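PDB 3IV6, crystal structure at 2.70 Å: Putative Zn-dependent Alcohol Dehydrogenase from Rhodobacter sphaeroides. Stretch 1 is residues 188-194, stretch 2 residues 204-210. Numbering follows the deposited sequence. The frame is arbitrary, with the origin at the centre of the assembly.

Stretch 1 (188-194) VLDRALV
Stretch 2 204-210: LLEWYRR

Two helical segments of one chain meet here through leucines, with no hydrogen bond between them. Stretch 1 is helical from Val188 to Ala192, continuing a helix begun earlier; Leu193 is the first residue to leave helical geometry (phi/psi -50/134), and Val194 follows extended at -119/167. Stretch 2 is helical from Leu204 on, also begun earlier. The helix axes approach to 10.2 Å, with their N-to-C directions 129° apart, so the chains run obliquely antiparallel. Register is set by Asp190 CA and Leu205 CA, 6.4 Å apart.

Leu205 gives up the most surface. Its CA-to-CB bond points sideways, but chi1 t and chi2 p (-172°, 74°) bring its end closer to stretch 1. Leu205 CD1 lies 4.0 Å from Leu189 CD2 and only 2.9 Å from Asp190 OD1, a tight carbon-to-oxygen approach rather than a polar bond.

Leu193 comes next, pointing toward stretch 2 with chi1 m and chi2 t (-81°, 180°). Leu193 CD1 lies 4.0 Å from Leu204 CB and from Leu205 CB, and Leu193 CD2 lies 3.7 Å from Tyr208 CD2, oblique to the ring. Leu193, just past the end of its own helix, packs against the helix of stretch 2.

Leu189, one turn earlier, also points toward the partner, with chi1 t and chi2 p (-168°, 54°). Leu189 CD2 touches Tyr208 CB at 3.9 Å and the aliphatic Arg209 CG at 3.8 Å. Tyr208, with chi1 at -94° and chi2 at -78°, therefore receives both Leu189 and Leu193.

Glu206, pointing away from the contact, forms salt bridges within stretch 2, from Glu206 OE1 to Arg209 NE (3.2 Å) and from Glu206 OE2 to Arg210 NE (2.8 Å). The rule is spacing: Leu189 and Leu193, four residues apart, meet Leu204, Leu205, Tyr208 and Arg209.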

ATOM      1  N   VAL A 188      18.463  16.579   4.312  1.00 64.08           N
ATOM      2  CA  VAL A 188      17.152  17.214   4.319  1.00 66.40           C
ATOM      3  C   VAL A 188      16.097  16.294   4.925  1.00 57.83           C
ATOM      4  O   VAL A 188      15.177  16.751   5.605  1.00 60.33           O
ATOM      5  CB  VAL A 188      16.712  17.618   2.900  1.00 64.38           C
ATOM      6  CG1 VAL A 188      15.350  18.293   2.938  1.00 58.99           C
ATOM      7  CG2 VAL A 188      17.749  18.532   2.264  1.00 62.58           C
ATOM      8  N   LEU A 189      16.236  14.997   4.675  1.00 56.87           N
ATOM      9  CA  LEU A 189      15.304  14.009   5.208  1.00 54.32           C
ATOM     10  C   LEU A 189      15.181  14.130   6.723  1.00 57.21           C
ATOM     11  O   LEU A 189      14.083  14.296   7.254  1.00 53.27           O
ATOM     12  CB  LEU A 189      15.747  12.596   4.827  1.00 49.37           C
ATOM     13  CG  LEU A 189      14.727  11.479   5.060  1.00 40.45           C
ATOM     14  CD1 LEU A 189      13.411  11.800   4.366  1.00 34.84           C
ATOM     15  CD2 LEU A 189      15.274  10.142   4.586  1.00 41.53           C
ATOM     16  N   ASP A 190      16.314  14.046   7.413  1.00 59.46           N
ATOM     17  CA  ASP A 190      16.337  14.169   8.865  1.00 61.23           C
ATOM     18  C   ASP A 190      15.511  15.364   9.330  1.00 61.11           C
ATOM     19  O   ASP A 190      14.747  15.267  10.290  1.00 61.80           O
ATOM     20  CB  ASP A 190      17.776  14.297   9.368  1.00 62.34           C
ATOM     21  CG  ASP A 190      18.658  13.153   8.910  1.00 72.74           C
ATOM     22  OD1 ASP A 190      18.483  12.688   7.764  1.00 71.85           O
ATOM     23  OD2 ASP A 190      19.527  12.719   9.695  1.00 68.34           O
ATOM     24  N   ARG A 191      15.670  16.490   8.643  1.00 56.12           N
ATOM     25  CA  ARG A 191      15.085  17.749   9.089  1.00 59.67           C
ATOM     26  C   ARG A 191      13.576  17.761   8.880  1.00 59.01           C
ATOM     27  O   ARG A 191      12.853  18.510   9.540  1.00 58.71           O
ATOM     28  CB  ARG A 191      15.728  18.928   8.355  1.00 69.09           C
ATOM     29  CG  ARG A 191      15.444  20.281   8.986  1.00 85.84           C
ATOM     30  CD  ARG A 191      16.615  21.233   8.801  1.00 82.58           C
ATOM     31  NE  ARG A 191      16.239  22.422   8.042  1.00 85.17           N
ATOM     32  CZ  ARG A 191      16.677  22.696   6.817  1.00 92.09           C
ATOM     33  NH1 ARG A 191      17.511  21.866   6.207  1.00 81.26           N
ATOM     34  NH2 ARG A 191      16.281  23.802   6.202  1.00 81.91           N
ATOM     35  N   ALA A 192      13.104  16.929   7.957  1.00 58.53           N
ATOM     36  CA  ALA A 192      11.728  17.013   7.481  1.00 54.51           C
ATOM     37  C   ALA A 192      10.840  15.990   8.181  1.00 50.99           C
ATOM     38  O   ALA A 192       9.613  16.090   8.142  1.00 50.60           O
ATOM     39  CB  ALA A 192      11.677  16.820   5.973  1.00 47.02           C
ATOM     40  N   LEU A 193      11.466  15.008   8.821  1.00 52.24           N
ATOM     41  CA  LEU A 193      10.734  13.924   9.466  1.00 47.16           C
ATOM     42  C   LEU A 193       9.633  14.465  10.371  1.00 51.99           C
ATOM     43  O   LEU A 193       9.856  15.390  11.153  1.00 52.16           O
ATOM     44  CB  LEU A 193      11.688  13.038  10.270  1.00 45.62           C
ATOM     45  CG  LEU A 193      12.473  11.993   9.476  1.00 54.93           C
ATOM     46  CD1 LEU A 193      13.378  11.187  10.396  1.00 54.45           C
ATOM     47  CD2 LEU A 193      11.529  11.078   8.710  1.00 48.97           C
ATOM     48  N   VAL A 194       8.443  13.883  10.260  1.00 54.85           N
ATOM     49  CA  VAL A 194       7.321  14.264  11.109  1.00 52.88           C
ATOM     50  C   VAL A 194       6.846  13.089  11.957  1.00 51.73           C
ATOM     51  O   VAL A 194       7.222  11.942  11.712  1.00 46.61           O
ATOM     52  CB  VAL A 194       6.139  14.797  10.278  1.00 43.15           C
ATOM     53  CG1 VAL A 194       6.571  15.998   9.450  1.00 46.89           C
ATOM     54  CG2 VAL A 194       5.582  13.698   9.386  1.00 37.97           C
ATOM     55  N   LEU A 204      12.536   6.004  11.969  1.00 40.35           N
ATOM     56  CA  LEU A 204      11.860   6.616  10.837  1.00 45.89           C
ATOM     57  C   LEU A 204      12.813   6.804   9.672  1.00 45.20           C
ATOM     58  O   LEU A 204      12.591   6.261   8.572  1.00 40.80           O
ATOM     59  CB  LEU A 204      11.192   7.929  11.242  1.00 47.26           C
ATOM     60  CG  LEU A 204       9.966   7.655  12.116  1.00 49.23           C
ATOM     61  CD1 LEU A 204       9.241   8.929  12.558  1.00 46.98           C
ATOM     62  CD2 LEU A 204       9.024   6.706  11.363  1.00 45.64           C
ATOM     63  N   LEU A 205      13.874   7.564   9.942  1.00 48.18           N
ATOM     64  CA  LEU A 205      14.915   7.886   8.985  1.00 42.90           C
ATOM     65  C   LEU A 205      15.283   6.659   8.216  1.00 40.27           C
ATOM     66  O   LEU A 205      15.326   6.688   6.989  1.00 40.03           O
ATOM     67  CB  LEU A 205      16.156   8.394   9.704  1.00 53.48           C
ATOM     68  CG  LEU A 205      17.271   8.959   8.813  1.00 59.41           C
ATOM     69  CD1 LEU A 205      16.832  10.310   8.318  1.00 57.71           C
ATOM     70  CD2 LEU A 205      18.604   9.062   9.537  1.00 51.99           C
ATOM     71  N   GLU A 206      15.549   5.566   8.920  1.00 38.70           N
ATOM     72  CA  GLU A 206      16.003   4.365   8.230  1.00 37.70           C
ATOM     73  C   GLU A 206      14.913   3.763   7.345  1.00 42.67           C
ATOM     74  O   GLU A 206      15.153   3.414   6.183  1.00 39.18           O
ATOM     75  CB  GLU A 206      16.566   3.335   9.213  1.00 43.03           C
ATOM     76  CG  GLU A 206      17.316   2.152   8.545  1.00 48.30           C
ATOM     77  CD  GLU A 206      18.486   2.603   7.648  1.00 59.53           C
ATOM     78  OE1 GLU A 206      19.021   3.737   7.851  1.00 53.85           O
ATOM     79  OE2 GLU A 206      18.859   1.820   6.742  1.00 52.41           O
ATOM     80  N   TRP A 207      13.707   3.657   7.903  1.00 44.23           N
ATOM     81  CA  TRP A 207      12.516   3.269   7.157  1.00 36.83           C
ATOM     82  C   TRP A 207      12.338   4.086   5.872  1.00 36.28           C
ATOM     83  O   TRP A 207      12.083   3.549   4.799  1.00 33.69           O
ATOM     84  CB  TRP A 207      11.357   3.545   8.063  1.00 42.46           C
ATOM     85  CG  TRP A 207      10.051   3.047   7.620  1.00 39.24           C
ATOM     86  CD1 TRP A 207       9.773   1.836   7.069  1.00 37.99           C
ATOM     87  CD2 TRP A 207       8.818   3.736   7.739  1.00 33.71           C
ATOM     88  NE1 TRP A 207       8.432   1.739   6.817  1.00 35.75           N
ATOM     89  CE2 TRP A 207       7.823   2.896   7.227  1.00 34.96           C
ATOM     90  CE3 TRP A 207       8.460   4.995   8.226  1.00 42.33           C
ATOM     91  CZ2 TRP A 207       6.487   3.264   7.193  1.00 36.43           C
ATOM     92  CZ3 TRP A 207       7.122   5.365   8.190  1.00 42.21           C
ATOM     93  CH2 TRP A 207       6.158   4.505   7.673  1.00 36.89           C
ATOM     94  N   TYR A 208      12.465   5.398   5.991  1.00 33.34           N
ATOM     95  CA  TYR A 208      12.366   6.251   4.817  1.00 36.21           C
ATOM     96  C   TYR A 208      13.465   5.965   3.794  1.00 40.16           C
ATOM     97  O   TYR A 208      13.185   5.869   2.608  1.00 39.47           O
ATOM     98  CB  TYR A 208      12.332   7.738   5.216  1.00 37.24           C
ATOM     99  CG  TYR A 208      10.916   8.244   5.352  1.00 44.98           C
ATOM    100  CD1 TYR A 208      10.165   8.568   4.221  1.00 43.58           C
ATOM    101  CD2 TYR A 208      10.296   8.341   6.597  1.00 46.99           C
ATOM    102  CE1 TYR A 208       8.862   8.998   4.317  1.00 37.07           C
ATOM    103  CE2 TYR A 208       8.963   8.768   6.706  1.00 41.91           C
ATOM    104  CZ  TYR A 208       8.258   9.096   5.557  1.00 43.25           C
ATOM    105  OH  TYR A 208       6.941   9.526   5.631  1.00 48.07           O
ATOM    106  N   ARG A 209      14.701   5.833   4.265  1.00 39.79           N
ATOM    107  CA  ARG A 209      15.840   5.620   3.380  1.00 42.48           C
ATOM    108  C   ARG A 209      15.728   4.286   2.651  1.00 38.66           C
ATOM    109  O   ARG A 209      16.120   4.167   1.489  1.00 37.27           O
ATOM    110  CB  ARG A 209      17.149   5.680   4.168  1.00 47.57           C
ATOM    111  CG  ARG A 209      17.616   7.090   4.489  1.00 49.31           C
ATOM    112  CD  ARG A 209      18.661   7.089   5.594  1.00 55.88           C
ATOM    113  NE  ARG A 209      19.542   5.928   5.512  1.00 69.46           N
ATOM    114  CZ  ARG A 209      20.729   5.931   4.914  1.00 65.87           C
ATOM    115  NH1 ARG A 209      21.183   7.039   4.343  1.00 67.61           N
ATOM    116  NH2 ARG A 209      21.464   4.828   4.887  1.00 51.56           N
ATOM    117  N   ARG A 210      15.191   3.284   3.339  1.00 38.06           N
ATOM    118  CA  ARG A 210      15.056   1.948   2.770  1.00 38.79           C
ATOM    119  C   ARG A 210      13.847   1.863   1.843  1.00 36.83           C
ATOM    120  O   ARG A 210      13.682   0.887   1.112  1.00 41.51           O
ATOM    121  CB  ARG A 210      14.942   0.901   3.881  1.00 40.13           C
ATOM    122  CG  ARG A 210      16.129   0.872   4.829  1.00 40.10           C
ATOM    123  CD  ARG A 210      16.132  -0.394   5.671  1.00 46.24           C
ATOM    124  NE  ARG A 210      17.361  -0.531   6.448  1.00 53.38           N
ATOM    125  CZ  ARG A 210      17.583  -1.501   7.329  1.00 58.13           C
ATOM    126  NH1 ARG A 210      16.657  -2.423   7.549  1.00 55.86           N
ATOM    127  NH2 ARG A 210      18.731  -1.548   7.990  1.00 56.28           N
TER